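Side-chain contacts in ethylbenzene dehydrogenase alpha-subunit (Aromatoleum aromaticum, PDB 2IVF), which belongs to the molybdopterin oxidoreductase family and holds a molybdenum atom, the ligands MGD and MD1 and an iron/sulfur cluster: residues Asn100-Arg105 against Asn136-Glu141; Pro146-Gly151 against Ala167-Asp172; Val161-Ala166 against Pro681-Glu686. One frame throughout, in Å; residues are numbered along the deposited sequence.

Contact 1 of 3, residues Asn100-Arg105 against Asn136-Glu141; sequences NGIVWR and NLYGDE
Y138 reaches with its phenol into strand 102-108, where its hydroxyl meets the backbone of V103 and one face of its ring receives I102 CG2. Within this chain the strand is an outer one of a three-stranded antiparallel sheet (76-80, 94-99, 102-108) in the N-terminal part; the partner is segment 136-141, around the weakly bonded short helix 134-137 and the loop beyond it. The L137 side chain lies about 12 Å from the iron/sulfur cluster. The tight part lies around V103 and L137, both buried. V103 CG2, placed anti to its carbonyl carbon (chi1 176° puts CG1 anti to N), touches L137 CD1 at 3.6 Å, the two aliphatic side chains crossing at a slant, and V103 also packs on V96 of the neighbouring strand. The beta-branched valine, common in strands, offers CG2 to the leucine's methyl. L137 CB in turn lies over one face of the Y138 ring, near its rim.

Toward the surface, I102 and Y138 are both exposed, and their contact is a CH-pi one: I102 CG2 stands 3.9 Å from the Y138 ring centroid, 29° off the normal. Tyrosine fits this border because its ring offers an apolar face to isoleucine and its hydroxyl accepts the N-H of V103. V103 CB lies at the ring edge, in plane, and V103 N donates to Y138 OH at 2.7 Å, with an angle of 156° at the hydrogen.

Contact 2 of 3, residues Pro146-Gly151 against Ala167-Asp172; sequences PLKRVG and AGDIAD
K148 and D169 are joined by charge: K148 NZ forms a salt bridge with D169 OD2, though the modelled 2.5 Å is shorter than usual and its exact length is doubtful. One carboxylate oxygen does the work, since D169 OD1 stays 3.9 Å from K148 NZ. The lysine gets there fully stretched, with CG anti to the backbone N (chi1 175°) and the rest of the chain extended, and it meets the short aspartate at about a right angle. K148 CA lies 9.7 Å from D169 CA; the short aspartate keeps its carboxylate near the helix surface, so the lysine's length must span the gap. The same ammonium also makes a salt bridge to E165, one turn earlier on the helix, so two acids share one cation, which would be expected to keep it protonated.

These residues tie strand 147-149, in a mixed six-stranded sheet of the molybdopterin oxidoreductase family region, to helix 163-181, which packs on that sheet.

Apolar packing belongs to the flanks: I170 rests on I648 and L650 of strand 648-651, and A171 fits against helix 687-704, its small methyl allowing close approach. Among the remaining polar groups, D172 forms salt bridges with R701 and R705, while R149 pairs with D647. R149 NH1 also donates to G151 O over 2.8 Å, the oxygen lying near the guanidinium plane and the donor in the carbonyl plane.

Contact 3 of 3, residues Val161-Ala166 against Pro681-Glu686; sequences VSWDEA and PGECRE
The indole of W163 carries R685 over one face, and the backbone carbonyl of E683 sits at its edge near the ring plane. R685 NE lies 3.2 Å above that plane, over its centre, while the guanidinium stands 72° to it, so the cation meets the indole steeply and not as a flat stack. R685 CZ is 4.2 Å from the centroid of the five-membered ring, a cation-pi contact; a CH-pi contact runs 3.4 Å from R685 CD to the centroid of the six-membered ring of W163. The arginine runs extended from CG to NE, and a salt bridge from NH1 to D689 holds its tip.

At the edge, W163 NE1 donates to E683 O at 2.7 Å, the oxygen lying 12° out of the ring plane. Two waters donate to E683 OE1: one also donates to V161 O, just before the N-cap S162, and the other accepts from W163 N. E683 OE2 forms a salt bridge with R160 NH2.

The contact joins the start of helix 163-181, where W163 touches L650 and P651 beside strand 648-651, to the loop leading into helix 687-704. Tryptophan thus combines a broad face for a cation with one N-H for a carbonyl, and both uses together fix how the buried indole is turned.

Overall arrangement
From the N terminus, contact 1 comes first: it closes the loop from strand 102-108 to segment 136-141, and ends before contact 2 opens. Contact 2 closes a short loop from strand 147-149 through strand 158-160 into helix 163-181. Contact 3 starts inside that loop and reaches across more than 500 residues, so contacts 2 and 3 cross along the chain. They also touch, through the K148-E165 salt bridge, a probable hydrogen bond between P146 O and V161 N, and P146 beside W163 and E683. Contact 2 ties strand 147-149 of the six-stranded sheet to helix 163-181, and contact 3 ties the start of that helix to the loop before helix 687-704, while contact 1, about 19 Å from contact 3 between centres, belongs to the N-terminal sheet.

Contact 1 of 3, residues Asn100-Arg105 against Asn136-Glu141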
loop_
_atom_site.group_PDB
_atom_site.type_symbol
_atom_site.label_atom_id
_atom_site.label_comp_id
_atom_site.label_asym_id
_atom_site.label_seq_id
_atom_site.Cartn_x
_atom_site.Cartn_y
_atom_site.Cartn_z
ATOM N N ASN A 100 -2.980 -21.379 18.658
ATOM C CA ASN A 100 -4.255 -21.419 19.350
ATOM C C ASN A 100 -5.387 -21.345 18.323
ATOM O O ASN A 100 -6.361 -20.660 18.549
ATOM C CB ASN A 100 -4.332 -20.234 20.328
ATOM C CG ASN A 100 -3.145 -20.196 21.315
ATOM O OD1 ASN A 100 -2.691 -21.236 21.792
ATOM N ND2 ASN A 100 -2.658 -18.992 21.630
ATOM N N GLY A 101 -5.231 -22.025 17.184
ATOM C CA GLY A 101 -6.266 -22.080 16.134
ATOM C C GLY A 101 -6.557 -20.784 15.374
ATOM O O GLY A 101 -7.573 -20.664 14.710
ATOM N N ILE A 102 -5.642 -19.820 15.453
ATOM C CA ILE A 102 -5.830 -18.495 14.897
ATOM C C ILE A 102 -4.582 -18.125 14.083
ATOM O O ILE A 102 -3.467 -18.530 14.444
ATOM C CB ILE A 102 -6.067 -17.526 16.108
ATOM C CG1 ILE A 102 -7.452 -17.808 16.733
ATOM C CG2 ILE A 102 -5.968 -16.123 15.774
ATOM C CD1 ILE A 102 -8.582 -17.818 15.745
ATOM N N VAL A 103 -4.749 -17.360 13.006
ATOM C CA VAL A 103 -3.570 -16.781 12.327
ATOM C C VAL A 103 -2.959 -15.679 13.193
ATOM O O VAL A 103 -3.532 -14.600 13.369
ATOM C CB VAL A 103 -3.907 -16.195 10.950
ATOM C CG1 VAL A 103 -2.655 -15.516 10.325
ATOM C CG2 VAL A 103 -4.501 -17.293 10.018
ATOM N N TRP A 104 -1.794 -15.951 13.738
ATOM C CA TRP A 104 -1.102 -14.997 14.574
ATOM C C TRP A 104 -0.385 -13.936 13.736
ATOM O O TRP A 104 -0.538 -12.750 13.969
ATOM C CB TRP A 104 -0.121 -15.749 15.435
ATOM C CG TRP A 104 0.868 -14.904 16.082
ATOM C CD1 TRP A 104 0.667 -13.734 16.744
ATOM C CD2 TRP A 104 2.249 -15.181 16.152
ATOM N NE1 TRP A 104 1.888 -13.247 17.193
ATOM C CE2 TRP A 104 2.861 -14.140 16.857
ATOM C CE3 TRP A 104 3.043 -16.193 15.646
ATOM C CZ2 TRP A 104 4.215 -14.106 17.074
ATOM C CZ3 TRP A 104 4.386 -16.174 15.909
ATOM C CH2 TRP A 104 4.954 -15.140 16.589
ATOM N N ARG A 105 0.405 -14.381 12.757
ATOM C CA ARG A 105 1.142 -13.447 11.904
ATOM C C ARG A 105 1.586 -14.178 10.663
ATOM O O ARG A 105 1.388 -15.404 10.545
ATOM C CB ARG A 105 2.379 -12.918 12.620
ATOM C CG ARG A 105 3.425 -13.961 12.788
ATOM C CD ARG A 105 4.613 -13.420 13.498
ATOM N NE ARG A 105 5.408 -12.506 12.687
ATOM C CZ ARG A 105 6.456 -12.850 11.926
ATOM N NH1 ARG A 105 6.828 -14.096 11.800
ATOM N NH2 ARG A 105 7.121 -11.927 11.274
ATOM N N ASN A 136 -6.605 -8.295 9.327
ATOM C CA ASN A 136 -7.852 -8.329 8.565
ATOM C C ASN A 136 -8.745 -9.482 8.997
ATOM O O ASN A 136 -9.968 -9.343 9.125
ATOM C CB ASN A 136 -7.593 -8.446 7.077
ATOM C CG ASN A 136 -7.092 -7.158 6.463
ATOM O OD1 ASN A 136 -5.997 -6.738 6.765
ATOM N ND2 ASN A 136 -7.884 -6.553 5.567
ATOM N N LEU A 137 -8.133 -10.629 9.202
ATOM C CA LEU A 137 -8.886 -11.828 9.555
ATOM C C LEU A 137 -9.600 -11.722 10.906
ATOM O O LEU A 137 -10.546 -12.439 11.155
ATOM C CB LEU A 137 -7.956 -13.036 9.543
ATOM C CG LEU A 137 -7.320 -13.386 8.219
ATOM C CD1 LEU A 137 -6.452 -14.681 8.403
ATOM C CD2 LEU A 137 -8.346 -13.536 7.100
ATOM N N TYR A 138 -9.156 -10.855 11.798
ATOM C CA TYR A 138 -9.832 -10.711 13.085
ATOM C C TYR A 138 -10.385 -9.315 13.268
ATOM O O TYR A 138 -10.771 -8.956 14.364
ATOM C CB TYR A 138 -8.897 -11.176 14.215
ATOM C CG TYR A 138 -8.386 -12.548 13.791
ATOM C CD1 TYR A 138 -9.208 -13.672 13.912
ATOM C CD2 TYR A 138 -7.116 -12.698 13.161
ATOM C CE1 TYR A 138 -8.772 -14.918 13.474
ATOM C CE2 TYR A 138 -6.665 -13.912 12.707
ATOM C CZ TYR A 138 -7.508 -15.032 12.861
ATOM O OH TYR A 138 -7.132 -16.251 12.411
ATOM N N GLY A 139 -10.553 -8.582 12.166
ATOM C CA GLY A 139 -10.991 -7.208 12.255
ATOM C C GLY A 139 -12.490 -7.021 12.217
ATOM O O GLY A 139 -13.233 -7.852 11.673
ATOM N N ASP A 140 -12.934 -5.898 12.776
ATOM C CA ASP A 140 -14.353 -5.625 12.874
ATOM C C ASP A 140 -14.977 -5.240 11.552
ATOM O O ASP A 140 -16.168 -4.948 11.491
ATOM C CB ASP A 140 -14.593 -4.510 13.871
ATOM C CG ASP A 140 -14.398 -4.968 15.302
ATOM O OD1 ASP A 140 -14.618 -6.151 15.584
ATOM O OD2 ASP A 140 -14.040 -4.131 16.135
ATOM N N GLU A 141 -14.175 -5.199 10.491
ATOM C CA GLU A 141 -14.744 -4.971 9.161
ATOM C C GLU A 141 -15.386 -6.215 8.607
ATOM O O GLU A 141 -16.043 -6.154 7.586
ATOM C CB GLU A 141 -13.682 -4.502 8.199
ATOM C CG GLU A 141 -12.532 -5.522 7.965
ATOM C CD GLU A 141 -11.291 -5.197 8.768
ATOM O OE1 GLU A 141 -11.403 -5.101 10.034
ATOM O OE2 GLU A 141 -10.197 -5.060 8.130
#

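Contact 2 of 3, residues Pro146-Gly151 against Ala167-Asp172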
loop_
_atom_site.group_PDB
_atom_site.type_symbol
_atom_site.label_atom_id
_atom_site.label_comp_id
_atom_site.label_asym_id
_atom_site.label_seq_id
_atom_site.Cartn_x
_atom_site.Cartn_y
_atom_site.Cartn_z
ATOM N N PRO A 146 -24.669 -14.388 7.279
ATOM C CA PRO A 146 -25.514 -13.767 6.267
ATOM C C PRO A 146 -26.374 -12.718 6.897
ATOM O O PRO A 146 -26.939 -12.951 7.968
ATOM C CB PRO A 146 -26.362 -14.910 5.750
ATOM C CG PRO A 146 -25.616 -16.145 6.084
ATOM C CD PRO A 146 -24.915 -15.842 7.380
ATOM N N LEU A 147 -26.441 -11.566 6.248
ATOM C CA LEU A 147 -27.220 -10.437 6.735
ATOM C C LEU A 147 -28.296 -10.117 5.747
ATOM O O LEU A 147 -28.049 -10.130 4.526
ATOM C CB LEU A 147 -26.297 -9.232 6.849
ATOM C CG LEU A 147 -25.179 -9.413 7.866
ATOM C CD1 LEU A 147 -24.187 -8.188 7.777
ATOM C CD2 LEU A 147 -25.777 -9.610 9.247
ATOM N N LYS A 148 -29.448 -9.745 6.279
ATOM C CA LYS A 148 -30.558 -9.291 5.493
ATOM C C LYS A 148 -30.958 -7.871 5.915
ATOM O O LYS A 148 -31.091 -7.569 7.093
ATOM C CB LYS A 148 -31.725 -10.254 5.655
ATOM C CG LYS A 148 -33.015 -9.807 4.941
ATOM C CD LYS A 148 -33.898 -11.020 4.778
ATOM C CE LYS A 148 -35.206 -10.744 4.150
ATOM N NZ LYS A 148 -35.720 -12.075 3.667
ATOM N N ARG A 149 -31.184 -7.032 4.921
ATOM C CA ARG A 149 -31.559 -5.662 5.132
ATOM C C ARG A 149 -32.862 -5.563 5.895
ATOM O O ARG A 149 -33.851 -6.237 5.581
ATOM C CB ARG A 149 -31.732 -4.957 3.778
ATOM C CG ARG A 149 -32.289 -3.571 3.864
ATOM C CD ARG A 149 -32.184 -2.873 2.507
ATOM N NE ARG A 149 -33.031 -3.493 1.467
ATOM C CZ ARG A 149 -34.317 -3.239 1.240
ATOM N NH1 ARG A 149 -35.017 -2.398 2.005
ATOM N NH2 ARG A 149 -34.937 -3.871 0.245
ATOM N N VAL A 150 -32.848 -4.664 6.873
ATOM C CA VAL A 150 -33.993 -4.354 7.663
ATOM C C VAL A 150 -34.602 -2.986 7.355
ATOM O O VAL A 150 -35.816 -2.872 7.294
ATOM C CB VAL A 150 -33.644 -4.475 9.160
ATOM C CG1 VAL A 150 -34.741 -3.838 10.032
ATOM C CG2 VAL A 150 -33.520 -5.954 9.512
ATOM N N GLY A 151 -33.765 -1.965 7.192
ATOM C CA GLY A 151 -34.259 -0.622 6.869
ATOM C C GLY A 151 -34.236 -0.398 5.363
ATOM O O GLY A 151 -34.462 -1.333 4.580
ATOM N N ALA A 167 -29.759 -17.391 0.501
ATOM C CA ALA A 167 -29.640 -17.991 -0.834
ATOM C C ALA A 167 -31.004 -18.200 -1.473
ATOM O O ALA A 167 -31.151 -18.057 -2.685
ATOM C CB ALA A 167 -28.863 -19.310 -0.758
ATOM N N GLY A 168 -32.004 -18.529 -0.659
ATOM C CA GLY A 168 -33.387 -18.664 -1.125
ATOM C C GLY A 168 -33.964 -17.364 -1.675
ATOM O O GLY A 168 -34.607 -17.354 -2.737
ATOM N N ASP A 169 -33.740 -16.261 -0.971
ATOM C CA ASP A 169 -34.257 -14.964 -1.459
ATOM C C ASP A 169 -33.565 -14.596 -2.743
ATOM O O ASP A 169 -34.178 -14.058 -3.659
ATOM C CB ASP A 169 -34.021 -13.818 -0.476
ATOM C CG ASP A 169 -34.863 -13.922 0.780
ATOM O OD1 ASP A 169 -35.759 -14.784 0.848
ATOM O OD2 ASP A 169 -34.605 -13.110 1.695
ATOM N N ILE A 170 -32.265 -14.849 -2.802
ATOM C CA ILE A 170 -31.526 -14.549 -4.005
ATOM C C ILE A 170 -32.056 -15.359 -5.181
ATOM O O ILE A 170 -32.264 -14.820 -6.279
ATOM C CB ILE A 170 -30.027 -14.812 -3.828
ATOM C CG1 ILE A 170 -29.458 -13.831 -2.801
ATOM C CG2 ILE A 170 -29.333 -14.703 -5.180
ATOM C CD1 ILE A 170 -28.087 -14.220 -2.225
ATOM N N ALA A 171 -32.271 -16.648 -4.958
ATOM C CA ALA A 171 -32.750 -17.530 -6.010
ATOM C C ALA A 171 -34.117 -17.128 -6.494
ATOM O O ALA A 171 -34.407 -17.147 -7.690
ATOM C CB ALA A 171 -32.814 -18.946 -5.486
ATOM N N ASP A 172 -34.994 -16.813 -5.555
ATOM C CA ASP A 172 -36.312 -16.327 -5.945
ATOM C C ASP A 172 -36.227 -15.061 -6.790
ATOM O O ASP A 172 -37.013 -14.903 -7.731
ATOM C CB ASP A 172 -37.169 -16.069 -4.723
ATOM C CG ASP A 172 -37.901 -17.301 -4.246
ATOM O OD1 ASP A 172 -38.133 -18.265 -5.019
ATOM O OD2 ASP A 172 -38.255 -17.294 -3.061
#

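Contact 3 of 3, residues Val161-Ala166 against Pro681-Glu686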
loop_
_atom_site.group_PDB
_atom_site.type_symbol
_atom_site.label_atom_id
_atom_site.label_comp_id
_atom_site.label_asym_id
_atom_site.label_seq_id
_atom_site.Cartn_x
_atom_site.Cartn_y
_atom_site.Cartn_z
ATOM N N VAL A 161 -29.521 -13.793 9.084
ATOM C CA VAL A 161 -30.411 -14.866 8.637
ATOM C C VAL A 161 -29.549 -16.066 8.278
ATOM O O VAL A 161 -28.331 -15.932 8.240
ATOM C CB VAL A 161 -31.197 -14.428 7.398
ATOM C CG1 VAL A 161 -32.039 -13.195 7.730
ATOM C CG2 VAL A 161 -30.229 -14.127 6.262
ATOM N N SER A 162 -30.181 -17.197 7.970
ATOM C CA SER A 162 -29.470 -18.389 7.592
ATOM C C SER A 162 -29.048 -18.275 6.150
ATOM O O SER A 162 -29.653 -17.532 5.365
ATOM C CB SER A 162 -30.300 -19.645 7.756
ATOM O OG SER A 162 -31.435 -19.646 6.891
ATOM N N TRP A 163 -28.021 -19.035 5.790
ATOM C CA TRP A 163 -27.647 -19.166 4.388
ATOM C C TRP A 163 -28.854 -19.662 3.576
ATOM O O TRP A 163 -29.074 -19.284 2.445
ATOM C CB TRP A 163 -26.500 -20.149 4.225
ATOM C CG TRP A 163 -25.197 -19.548 4.326
ATOM C CD1 TRP A 163 -24.417 -19.478 5.423
ATOM C CD2 TRP A 163 -24.492 -18.916 3.278
ATOM N NE1 TRP A 163 -23.250 -18.808 5.138
ATOM C CE2 TRP A 163 -23.266 -18.471 3.808
ATOM C CE3 TRP A 163 -24.774 -18.681 1.929
ATOM C CZ2 TRP A 163 -22.319 -17.813 3.037
ATOM C CZ3 TRP A 163 -23.831 -18.037 1.162
ATOM C CH2 TRP A 163 -22.618 -17.602 1.718
ATOM N N ASP A 164 -29.629 -20.519 4.165
ATOM C CA ASP A 164 -30.795 -21.038 3.485
ATOM C C ASP A 164 -31.783 -19.941 3.100
ATOM O O ASP A 164 -32.270 -19.894 1.978
ATOM C CB ASP A 164 -31.487 -22.020 4.392
ATOM C CG ASP A 164 -32.325 -22.975 3.636
ATOM O OD1 ASP A 164 -31.718 -23.879 3.027
ATOM O OD2 ASP A 164 -33.570 -22.793 3.661
ATOM N N GLU A 165 -32.085 -19.072 4.046
ATOM C CA GLU A 165 -32.999 -17.962 3.779
ATOM C C GLU A 165 -32.414 -17.025 2.746
ATOM O O GLU A 165 -33.095 -16.662 1.767
ATOM C CB GLU A 165 -33.301 -17.188 5.061
ATOM C CG GLU A 165 -33.981 -15.827 4.807
ATOM C CD GLU A 165 -34.664 -15.230 6.016
ATOM O OE1 GLU A 165 -34.621 -15.827 7.096
ATOM O OE2 GLU A 165 -35.278 -14.169 5.866
ATOM N N ALA A 166 -31.141 -16.659 2.949
ATOM C CA ALA A 166 -30.425 -15.672 2.104
ATOM C C ALA A 166 -30.251 -16.168 0.658
ATOM O O ALA A 166 -30.640 -15.488 -0.299
ATOM C CB ALA A 166 -29.104 -15.308 2.739
ATOM N N PRO A 681 -14.273 -18.136 9.793
ATOM C CA PRO A 681 -15.049 -17.939 11.017
ATOM C C PRO A 681 -16.531 -17.861 10.744
ATOM O O PRO A 681 -16.938 -17.635 9.605
ATOM C CB PRO A 681 -14.592 -16.578 11.507
ATOM C CG PRO A 681 -14.236 -15.811 10.247
ATOM C CD PRO A 681 -13.800 -16.856 9.232
ATOM N N GLY A 682 -17.318 -17.980 11.812
ATOM C CA GLY A 682 -18.766 -17.777 11.753
ATOM C C GLY A 682 -19.344 -18.690 10.690
ATOM O O GLY A 682 -19.091 -19.884 10.703
ATOM N N GLU A 683 -20.086 -18.129 9.751
ATOM C CA GLU A 683 -20.640 -18.939 8.666
ATOM C C GLU A 683 -20.101 -18.498 7.314
ATOM O O GLU A 683 -20.797 -18.580 6.279
ATOM C CB GLU A 683 -22.172 -18.911 8.704
ATOM C CG GLU A 683 -22.719 -19.519 9.995
ATOM C CD GLU A 683 -24.219 -19.327 10.134
ATOM O OE1 GLU A 683 -24.855 -18.818 9.195
ATOM O OE2 GLU A 683 -24.761 -19.686 11.195
ATOM N N CYS A 684 -18.858 -18.019 7.338
ATOM C CA CYS A 684 -18.143 -17.670 6.124
ATOM C C CYS A 684 -17.985 -18.867 5.204
ATOM O O CYS A 684 -17.558 -19.920 5.622
ATOM C CB CYS A 684 -16.767 -17.118 6.468
ATOM S SG CYS A 684 -16.865 -15.473 7.181
ATOM N N ARG A 685 -18.321 -18.692 3.934
ATOM C CA ARG A 685 -18.195 -19.760 2.944
ATOM C C ARG A 685 -17.221 -19.359 1.832
ATOM O O ARG A 685 -16.982 -18.173 1.598
ATOM C CB ARG A 685 -19.538 -20.031 2.299
ATOM C CG ARG A 685 -20.521 -20.764 3.171
ATOM C CD ARG A 685 -21.710 -21.161 2.392
ATOM N NE ARG A 685 -22.747 -21.705 3.266
ATOM C CZ ARG A 685 -23.133 -22.967 3.277
ATOM N NH1 ARG A 685 -22.574 -23.868 2.474
ATOM N NH2 ARG A 685 -24.076 -23.337 4.118
ATOM N N GLU A 686 -16.638 -20.355 1.170
ATOM C CA GLU A 686 -15.891 -20.091 -0.051
ATOM C C GLU A 686 -16.886 -19.649 -1.091
ATOM O O GLU A 686 -18.024 -20.110 -1.108
ATOM C CB GLU A 686 -15.152 -21.334 -0.550
ATOM C CG GLU A 686 -14.230 -21.922 0.495
ATOM C CD GLU A 686 -13.624 -23.250 0.183
ATOM O OE1 GLU A 686 -14.248 -24.112 -0.524
ATOM O OE2 GLU A 686 -12.507 -23.454 0.761
HETATM O O HOH W 1 -26.978 -17.269 10.318
HETATM O O HOH W 2 -26.819 -20.610 7.955
#